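Local coordinates for cytosolic malate dehydrogenase (Trichomonas vaginalis, PDB 4UUO), which probably interconverts malate and oxaloacetate with NAD as cofactor, as a cytosolic member of the lactate and malate dehydrogenase superfamily, at residues C180-H185 and T282-P287; T188-T193 and K309-A314; A47-V52 and I66-K71. All blocks are in the same frame, centred on the assembly; numbering follows the deposited sequence.

Interaction 1 (C180-H185 and T282-P287); sequences CIWGNH and TIFSFP
Gly-183 and Ser-285 join two antiparallel sheets of the alpha/beta C-terminal domain of the lactate/malate dehydrogenase fold, making a single antiparallel hydrogen-bonded bridge where strand 176-182 ends. Each residue gives its amide to the other's carbonyl. Gly-183 N lies 3.1 Å from Ser-285 O, and Ser-285 N lies 3.0 Å from Gly-183 O, on a lone pair of that carbonyl. A second hydrogen, on Trp-182 CA, also points at Ser-285 O. The serine side chain adds a third link: with OG anti to its own backbone N (chi1 -175°), the hydroxyl donates to Ile-181 O at 2.7 Å, arriving from above the carbonyl plane. Ser-285 OG has a further partner in Thr-154 OG1, and Ile-181 N is bonded to Ser-265 OG, which gives these buried polar groups partners in the surrounding chain as well. Beyond the bridge, Asn-132 holds both segments, its ND2 bonding Ile-283 O and its OD1 accepting from the amide of His-185, the predicted proton acceptor.

Aromatic rings pack beside the bridge. Gly-183 CA sits over the centre of the Phe-284 ring, 3.5 Å from its centroid, with Gly-183 N over the same ring near CE1. The Phe-284 rim, at CE1, meets Trp-182 CE3 edgewise. The Phe-286 ring stands oblique to the indole, planes 70° apart, with CD1 3.7 Å from Trp-182 CZ3. At the other end of the indole, NE1 is bonded to Asp-192 OD2, which ties the ring to the adjoining strand 190-192. Cys-180 CB packs on Pro-287 CB, and the same proline sets CD over the face of the Trp-182 six-membered ring in a CH-pi contact, 3.4 Å from its centroid.

Interaction 2 (T188-T193 and K309-A314); sequences TQVPDT and KGRLEA
Val-190 and Arg-311 approach to 6.3 Å between CA atoms where the short edge strand 190-192 runs roughly antiparallel to helix 309-314, the segment axes 9.2 Å apart at 154°. This is a helix laid against the border of an antiparallel sheet in the C-terminal domain of the lactate/malate dehydrogenase fold, and no hydrogen bond spans the two segments. The valine spreads both methyls against the arginine root: CG1 comes to 3.7 Å from Arg-311 CB, while CG2 lies 3.6 Å from the same carbon and 3.5 Å from Arg-311 O. Leu-312, on the next helix position, turns its side chain to Trp-182 of the neighbouring strand. One turn on from Arg-311 along the helix, Thr-188 brings CG2 to Ala-314 O, and its OG1 is hydrogen-bonded to Thr-315 OG1 one residue further along. Arg-311 is bent at chi2 (-59° at CD), and its guanidinium ends beside the start of the strand, NH1 nearest, oblique to Pro-191 CD. The carbonyl of Gln-189 lies at the edge of that flat group and in its plane, with Gln-189 O 3.6 Å from Arg-311 NH1.

Interaction 3 (A47-V52 and I66-K71); sequences ALEGCV and IVWTDK
The beta-alpha-beta unit of strand 34-39, helix 45-58 and strand 63-69, part of the NAD-binding Rossmann domain, is closed here by Trp-68 lying against Leu-48, Glu-49 and Val-52. Helix and returning strand run nearly antiparallel, their segment axes at 165°. Contacts are spread along the indole. Val-52 crosses it at about a right angle and sets CG2 over the five-membered ring, 3.8 Å from the centroid and 3.6 Å from Trp-68 CG. Further out, Glu-49 CA lies over the six-membered ring, 4.1 Å from its centroid. The glutamate chain, with CG anti to the backbone N (chi1 -176°), carries on past the ring tip, where OE1 comes to 3.4 Å from Trp-68 CH2; carboxylate and indole planes stand 50° apart. Glu-49 also packs on Met-234 of the second subunit. Leu-48 runs alongside the indole in the opposite sense, and Leu-48 CD2 lies 4.0 Å from both Trp-68 CB and Trp-68 CE3. Val-52 CG1 also meets Ile-66 CG2, at 4.2 Å. Where the strand ends, Thr-69 OG1 accepts from Lys-71 N in an ST turn, just before helix 72-76. Leu-48 reaches Ala-11 of the predicted NAD-binding loop, and Trp-68 touches Met-45 of helix 45-58. Leu-48, Val-52 and Trp-68 all pack on Leu-38 of the adjacent strand 34-39.

How the interactions relate
From the N terminus, interaction 3 comes first: a short closure with 13 residues between its segments, fastening helix 45-58 to the edge strand of the Rossmann sheet. It is complete before the other two begin, and lies on the opposite side of the chain's centre, its own centre about 32 Å from that of interaction 1 and about 39 Å from that of interaction 2. The later pair cross, the chain passing 180-185, 188-193, 282-287 and 309-314 in turn, so interaction 2 opens within the loop of interaction 1 and closes beyond it. Interaction 1 joins two sheets, while interaction 2 brings the C-terminal helix onto an edge; they meet through adjacent strands 176-182 and 190-192.

Interaction 1 (C180-H185 and T282-P287)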
loop_
_atom_site.group_PDB
_atom_site.type_symbol
_atom_site.label_atom_id
_atom_site.label_comp_id
_atom_site.label_asym_id
_atom_site.label_seq_id
_atom_site.Cartn_x
_atom_site.Cartn_y
_atom_site.Cartn_z
ATOM N N CYS A 180 -25.028 4.871 0.541
ATOM C CA CYS A 180 -24.940 4.067 -0.670
ATOM C C CYS A 180 -24.794 4.916 -1.922
ATOM O O CYS A 180 -25.226 6.068 -1.970
ATOM C CB CYS A 180 -26.164 3.154 -0.815
ATOM S SG CYS A 180 -27.756 4.017 -0.939
ATOM N N ILE A 181 -24.164 4.324 -2.929
ATOM C CA ILE A 181 -24.116 4.898 -4.258
ATOM C C ILE A 181 -25.072 4.114 -5.169
ATOM O O ILE A 181 -25.072 2.879 -5.152
ATOM C CB ILE A 181 -22.676 4.874 -4.830
ATOM C CG1 ILE A 181 -21.758 5.825 -4.044
ATOM C CG2 ILE A 181 -22.676 5.216 -6.316
ATOM C CD1 ILE A 181 -22.056 7.314 -4.251
ATOM N N TRP A 182 -25.900 4.832 -5.932
ATOM C CA TRP A 182 -26.778 4.215 -6.932
ATOM C C TRP A 182 -26.253 4.402 -8.359
ATOM O O TRP A 182 -25.646 5.428 -8.675
ATOM C CB TRP A 182 -28.192 4.798 -6.873
ATOM C CG TRP A 182 -28.946 4.640 -5.586
ATOM C CD1 TRP A 182 -28.873 5.452 -4.490
ATOM C CD2 TRP A 182 -29.930 3.641 -5.279
ATOM N NE1 TRP A 182 -29.730 5.009 -3.513
ATOM C CE2 TRP A 182 -30.390 3.902 -3.970
ATOM C CE3 TRP A 182 -30.454 2.550 -5.976
ATOM C CZ2 TRP A 182 -31.357 3.109 -3.347
ATOM C CZ3 TRP A 182 -31.414 1.764 -5.353
ATOM C CH2 TRP A 182 -31.856 2.052 -4.053
ATOM N N GLY A 183 -26.513 3.419 -9.219
ATOM C CA GLY A 183 -26.324 3.578 -10.654
ATOM C C GLY A 183 -24.929 3.357 -11.214
ATOM O O GLY A 183 -24.266 2.365 -10.907
ATOM N N ASN A 184 -24.497 4.286 -12.063
ATOM C CA ASN A 184 -23.187 4.211 -12.697
ATOM C C ASN A 184 -22.072 4.595 -11.723
ATOM O O ASN A 184 -22.302 5.344 -10.776
ATOM C CB ASN A 184 -23.151 5.114 -13.929
ATOM C CG ASN A 184 -22.019 4.761 -14.880
ATOM O OD1 ASN A 184 -21.593 3.605 -14.962
ATOM N ND2 ASN A 184 -21.525 5.759 -15.605
ATOM N N HIS A 185 -20.866 4.085 -11.952
ATOM C CA HIS A 185 -19.778 4.298 -11.007
ATOM C C HIS A 185 -19.298 5.744 -11.028
ATOM O O HIS A 185 -18.665 6.205 -10.075
ATOM C CB HIS A 185 -18.612 3.352 -11.297
ATOM C CG HIS A 185 -17.818 3.718 -12.511
ATOM N ND1 HIS A 185 -18.368 3.768 -13.776
ATOM C CD2 HIS A 185 -16.511 4.039 -12.657
ATOM C CE1 HIS A 185 -17.436 4.115 -14.645
ATOM N NE2 HIS A 185 -16.298 4.281 -13.992
ATOM N N THR A 282 -28.644 -3.797 -17.332
ATOM C CA THR A 282 -27.433 -3.025 -17.066
ATOM C C THR A 282 -26.778 -3.490 -15.769
ATOM O O THR A 282 -27.383 -4.218 -14.978
ATOM C CB THR A 282 -27.712 -1.503 -16.967
ATOM O OG1 THR A 282 -28.609 -1.241 -15.882
ATOM C CG2 THR A 282 -28.298 -0.957 -18.269
ATOM N N ILE A 283 -25.533 -3.070 -15.562
ATOM C CA ILE A 283 -24.857 -3.265 -14.287
ATOM C C ILE A 283 -25.095 -2.021 -13.425
ATOM O O ILE A 283 -24.506 -0.965 -13.663
ATOM C CB ILE A 283 -23.347 -3.519 -14.475
ATOM C CG1 ILE A 283 -23.125 -4.626 -15.507
ATOM C CG2 ILE A 283 -22.693 -3.892 -13.157
ATOM C CD1 ILE A 283 -23.796 -5.932 -15.143
ATOM N N PHE A 284 -25.975 -2.158 -12.435
ATOM C CA PHE A 284 -26.484 -1.027 -11.659
ATOM C C PHE A 284 -26.046 -1.112 -10.197
ATOM O O PHE A 284 -26.073 -2.187 -9.597
ATOM C CB PHE A 284 -28.016 -0.986 -11.754
ATOM C CG PHE A 284 -28.623 0.354 -11.427
ATOM C CD1 PHE A 284 -28.941 0.688 -10.123
ATOM C CD2 PHE A 284 -28.897 1.268 -12.435
ATOM C CE1 PHE A 284 -29.508 1.916 -9.829
ATOM C CE2 PHE A 284 -29.462 2.496 -12.149
ATOM C CZ PHE A 284 -29.767 2.821 -10.846
ATOM N N SER A 285 -25.645 0.019 -9.622
ATOM C CA SER A 285 -25.198 0.042 -8.233
ATOM C C SER A 285 -26.384 0.154 -7.280
ATOM O O SER A 285 -27.233 1.027 -7.442
ATOM C CB SER A 285 -24.215 1.195 -7.999
ATOM O OG SER A 285 -23.682 1.166 -6.681
ATOM N N PHE A 286 -26.425 -0.736 -6.288
ATOM C CA PHE A 286 -27.494 -0.761 -5.293
ATOM C C PHE A 286 -26.952 -0.717 -3.871
ATOM O O PHE A 286 -25.806 -1.098 -3.628
ATOM C CB PHE A 286 -28.349 -2.024 -5.450
ATOM C CG PHE A 286 -29.156 -2.065 -6.709
ATOM C CD1 PHE A 286 -30.437 -1.536 -6.745
ATOM C CD2 PHE A 286 -28.643 -2.653 -7.856
ATOM C CE1 PHE A 286 -31.189 -1.580 -7.909
ATOM C CE2 PHE A 286 -29.386 -2.703 -9.021
ATOM C CZ PHE A 286 -30.661 -2.166 -9.049
ATOM N N PRO A 287 -27.779 -0.253 -2.922
ATOM C CA PRO A 287 -27.494 -0.538 -1.515
ATOM C C PRO A 287 -27.737 -2.020 -1.270
ATOM O O PRO A 287 -28.866 -2.497 -1.436
ATOM C CB PRO A 287 -28.498 0.340 -0.757
ATOM C CG PRO A 287 -29.621 0.539 -1.711
ATOM C CD PRO A 287 -29.000 0.554 -3.086
#

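Interaction 2 (T188-T193 and K309-A314)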
loop_
_atom_site.group_PDB
_atom_site.type_symbol
_atom_site.label_atom_id
_atom_site.label_comp_id
_atom_site.label_asym_id
_atom_site.label_seq_id
_atom_site.Cartn_x
_atom_site.Cartn_y
_atom_site.Cartn_z
ATOM N N THR A 188 -22.868 10.037 -13.063
ATOM C CA THR A 188 -24.246 10.106 -12.598
ATOM C C THR A 188 -24.498 9.262 -11.352
ATOM O O THR A 188 -25.651 8.943 -11.050
ATOM C CB THR A 188 -25.234 9.648 -13.692
ATOM O OG1 THR A 188 -24.996 8.270 -14.009
ATOM C CG2 THR A 188 -25.087 10.498 -14.952
ATOM N N GLN A 189 -23.438 8.895 -10.632
ATOM C CA GLN A 189 -23.615 8.126 -9.400
ATOM C C GLN A 189 -24.425 8.937 -8.393
ATOM O O GLN A 189 -24.290 10.162 -8.309
ATOM C CB GLN A 189 -22.267 7.705 -8.794
ATOM C CG GLN A 189 -21.496 8.785 -8.052
ATOM C CD GLN A 189 -20.413 9.402 -8.906
ATOM O OE1 GLN A 189 -20.638 9.717 -10.076
ATOM N NE2 GLN A 189 -19.224 9.570 -8.332
ATOM N N VAL A 190 -25.285 8.251 -7.645
ATOM C CA VAL A 190 -26.188 8.925 -6.723
ATOM C C VAL A 190 -25.722 8.771 -5.276
ATOM O O VAL A 190 -25.886 7.705 -4.682
ATOM C CB VAL A 190 -27.631 8.386 -6.856
ATOM C CG1 VAL A 190 -28.590 9.208 -6.009
ATOM C CG2 VAL A 190 -28.070 8.374 -8.318
ATOM N N PRO A 191 -25.122 9.836 -4.707
ATOM C CA PRO A 191 -24.766 9.817 -3.285
ATOM C C PRO A 191 -26.015 9.928 -2.424
ATOM O O PRO A 191 -26.525 11.030 -2.229
ATOM C CB PRO A 191 -23.866 11.054 -3.121
ATOM C CG PRO A 191 -23.477 11.455 -4.515
ATOM C CD PRO A 191 -24.645 11.063 -5.366
ATOM N N ASP A 192 -26.501 8.797 -1.926
ATOM C CA ASP A 192 -27.754 8.763 -1.178
ATOM C C ASP A 192 -27.502 8.791 0.328
ATOM O O ASP A 192 -26.950 7.849 0.899
ATOM C CB ASP A 192 -28.565 7.523 -1.569
ATOM C CG ASP A 192 -29.945 7.498 -0.943
ATOM O OD1 ASP A 192 -30.355 8.510 -0.338
ATOM O OD2 ASP A 192 -30.629 6.460 -1.068
ATOM N N THR A 193 -27.920 9.884 0.961
ATOM C CA THR A 193 -27.686 10.092 2.384
ATOM C C THR A 193 -28.979 10.217 3.161
ATOM O O THR A 193 -29.014 10.868 4.202
ATOM C CB THR A 193 -26.859 11.364 2.638
ATOM O OG1 THR A 193 -27.271 12.390 1.725
ATOM C CG2 THR A 193 -25.382 11.087 2.446
ATOM N N LYS A 309 -34.971 9.543 -6.722
ATOM C CA LYS A 309 -35.644 8.937 -7.868
ATOM C C LYS A 309 -35.252 9.604 -9.193
ATOM O O LYS A 309 -34.972 8.921 -10.179
ATOM C CB LYS A 309 -37.163 8.989 -7.678
ATOM C CG LYS A 309 -37.687 8.074 -6.573
ATOM C CD LYS A 309 -39.177 8.283 -6.321
ATOM C CE LYS A 309 -39.712 7.294 -5.288
ATOM N NZ LYS A 309 -41.132 7.550 -4.882
ATOM N N GLY A 310 -35.223 10.933 -9.212
ATOM C CA GLY A 310 -34.857 11.665 -10.413
ATOM C C GLY A 310 -33.413 11.421 -10.797
ATOM O O GLY A 310 -33.055 11.465 -11.974
ATOM N N ARG A 311 -32.585 11.160 -9.787
ATOM C CA ARG A 311 -31.172 10.851 -9.981
ATOM C C ARG A 311 -30.976 9.425 -10.503
ATOM O O ARG A 311 -29.969 9.123 -11.144
ATOM C CB ARG A 311 -30.398 11.041 -8.671
ATOM C CG ARG A 311 -30.123 12.490 -8.293
ATOM C CD ARG A 311 -29.319 13.206 -9.369
ATOM N NE ARG A 311 -28.472 14.265 -8.820
ATOM C CZ ARG A 311 -27.194 14.103 -8.476
ATOM N NH1 ARG A 311 -26.606 12.920 -8.618
ATOM N NH2 ARG A 311 -26.502 15.125 -7.986
ATOM N N LEU A 312 -31.942 8.557 -10.213
ATOM C CA LEU A 312 -31.916 7.174 -10.676
ATOM C C LEU A 312 -32.253 7.070 -12.154
ATOM O O LEU A 312 -31.710 6.234 -12.874
ATOM C CB LEU A 312 -32.895 6.323 -9.873
ATOM C CG LEU A 312 -32.494 5.975 -8.445
ATOM C CD1 LEU A 312 -33.664 5.321 -7.735
ATOM C CD2 LEU A 312 -31.294 5.055 -8.472
ATOM N N GLU A 313 -33.176 7.914 -12.597
ATOM C CA GLU A 313 -33.544 7.959 -14.002
ATOM C C GLU A 313 -32.380 8.499 -14.802
ATOM O O GLU A 313 -32.126 8.056 -15.914
ATOM C CB GLU A 313 -34.785 8.818 -14.212
ATOM C CG GLU A 313 -36.019 8.250 -13.551
ATOM C CD GLU A 313 -37.236 9.127 -13.739
ATOM O OE1 GLU A 313 -37.069 10.362 -13.820
ATOM O OE2 GLU A 313 -38.356 8.580 -13.812
ATOM N N ALA A 314 -31.666 9.453 -14.217
ATOM C CA ALA A 314 -30.521 10.061 -14.879
ATOM C C ALA A 314 -29.370 9.069 -15.062
ATOM O O ALA A 314 -28.675 9.096 -16.082
ATOM C CB ALA A 314 -30.051 11.276 -14.097
#

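Interaction 3 (A47-V52 and I66-K71)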
loop_
_atom_site.group_PDB
_atom_site.type_symbol
_atom_site.label_atom_id
_atom_site.label_comp_id
_atom_site.label_asym_id
_atom_site.label_seq_id
_atom_site.Cartn_x
_atom_site.Cartn_y
_atom_site.Cartn_z
ATOM N N ALA A 47 7.970 -3.925 -15.926
ATOM C CA ALA A 47 7.590 -3.313 -14.659
ATOM C C ALA A 47 6.938 -4.333 -13.740
ATOM O O ALA A 47 7.177 -4.331 -12.533
ATOM C CB ALA A 47 6.648 -2.140 -14.894
ATOM N N LEU A 48 6.104 -5.196 -14.315
ATOM C CA LEU A 48 5.434 -6.234 -13.541
ATOM C C LEU A 48 6.477 -7.129 -12.882
ATOM O O LEU A 48 6.375 -7.443 -11.698
ATOM C CB LEU A 48 4.494 -7.061 -14.421
ATOM C CG LEU A 48 3.721 -8.177 -13.706
ATOM C CD1 LEU A 48 2.909 -7.608 -12.558
ATOM C CD2 LEU A 48 2.821 -8.945 -14.670
ATOM N N GLU A 49 7.489 -7.514 -13.655
ATOM C CA GLU A 49 8.607 -8.298 -13.138
ATOM C C GLU A 49 9.261 -7.621 -11.938
ATOM O O GLU A 49 9.639 -8.283 -10.973
ATOM C CB GLU A 49 9.654 -8.534 -14.233
ATOM C CG GLU A 49 10.812 -9.427 -13.796
ATOM C CD GLU A 49 11.666 -9.908 -14.956
ATOM O OE1 GLU A 49 11.201 -9.845 -16.116
ATOM O OE2 GLU A 49 12.806 -10.355 -14.706
ATOM N N GLY A 50 9.388 -6.299 -12.000
ATOM C CA GLY A 50 9.973 -5.542 -10.910
ATOM C C GLY A 50 9.064 -5.526 -9.699
ATOM O O GLY A 50 9.520 -5.641 -8.558
ATOM N N CYS A 51 7.770 -5.367 -9.951
ATOM C CA CYS A 51 6.774 -5.489 -8.903
ATOM C C CYS A 51 6.905 -6.855 -8.226
ATOM O O CYS A 51 6.946 -6.946 -6.998
ATOM C CB CYS A 51 5.366 -5.298 -9.473
ATOM S SG CYS A 51 5.031 -3.656 -10.178
ATOM N N VAL A 52 6.998 -7.913 -9.028
ATOM C CA VAL A 52 7.132 -9.268 -8.497
ATOM C C VAL A 52 8.396 -9.406 -7.642
ATOM O O VAL A 52 8.405 -10.125 -6.638
ATOM C CB VAL A 52 7.155 -10.328 -9.630
ATOM C CG1 VAL A 52 7.429 -11.708 -9.066
ATOM C CG2 VAL A 52 5.838 -10.331 -10.382
ATOM N N ILE A 66 2.940 -17.222 -6.961
ATOM C CA ILE A 66 2.777 -16.076 -7.850
ATOM C C ILE A 66 2.767 -16.460 -9.329
ATOM O O ILE A 66 3.737 -17.015 -9.852
ATOM C CB ILE A 66 3.893 -15.032 -7.631
ATOM C CG1 ILE A 66 3.770 -14.401 -6.240
ATOM C CG2 ILE A 66 3.851 -13.964 -8.727
ATOM C CD1 ILE A 66 4.933 -13.509 -5.864
ATOM N N VAL A 67 1.656 -16.158 -9.991
ATOM C CA VAL A 67 1.555 -16.281 -11.439
ATOM C C VAL A 67 1.562 -14.885 -12.047
ATOM O O VAL A 67 0.624 -14.118 -11.838
ATOM C CB VAL A 67 0.265 -17.026 -11.866
ATOM C CG1 VAL A 67 0.185 -17.150 -13.385
ATOM C CG2 VAL A 67 0.190 -18.384 -11.201
ATOM N N TRP A 68 2.615 -14.539 -12.778
ATOM C CA TRP A 68 2.649 -13.231 -13.426
ATOM C C TRP A 68 2.925 -13.390 -14.910
ATOM O O TRP A 68 3.869 -14.072 -15.318
ATOM C CB TRP A 68 3.683 -12.310 -12.774
ATOM C CG TRP A 68 5.103 -12.772 -12.890
ATOM C CD1 TRP A 68 5.702 -13.764 -12.173
ATOM C CD2 TRP A 68 6.110 -12.240 -13.762
ATOM N NE1 TRP A 68 7.019 -13.892 -12.549
ATOM C CE2 TRP A 68 7.295 -12.970 -13.520
ATOM C CE3 TRP A 68 6.124 -11.225 -14.724
ATOM C CZ2 TRP A 68 8.484 -12.713 -14.210
ATOM C CZ3 TRP A 68 7.305 -10.970 -15.406
ATOM C CH2 TRP A 68 8.470 -11.714 -15.145
ATOM N N THR A 69 2.090 -12.756 -15.721
ATOM C CA THR A 69 2.066 -13.081 -17.136
ATOM C C THR A 69 1.359 -12.038 -17.987
ATOM O O THR A 69 0.694 -11.131 -17.469
ATOM C CB THR A 69 1.378 -14.444 -17.358
ATOM O OG1 THR A 69 1.251 -14.702 -18.760
ATOM C CG2 THR A 69 -0.001 -14.448 -16.725
ATOM N N ASP A 70 1.522 -12.176 -19.299
ATOM C CA ASP A 70 0.756 -11.392 -20.259
ATOM C C ASP A 70 -0.257 -12.282 -20.986
ATOM O O ASP A 70 -1.174 -11.779 -21.634
ATOM C CB ASP A 70 1.680 -10.699 -21.262
ATOM C CG ASP A 70 2.780 -11.605 -21.774
ATOM O OD1 ASP A 70 2.797 -12.801 -21.413
ATOM O OD2 ASP A 70 3.630 -11.116 -22.546
ATOM N N LYS A 71 -0.075 -13.598 -20.867
ATOM C CA LYS A 71 -1.010 -14.586 -21.410
ATOM C C LYS A 71 -2.253 -14.699 -20.535
ATOM O O LYS A 71 -2.145 -14.961 -19.336
ATOM C CB LYS A 71 -0.340 -15.958 -21.532
ATOM C CG LYS A 71 0.501 -16.160 -22.787
ATOM C CD LYS A 71 1.889 -15.559 -22.651
ATOM C CE LYS A 71 2.748 -15.858 -23.873
ATOM N NZ LYS A 71 4.109 -15.261 -23.756
#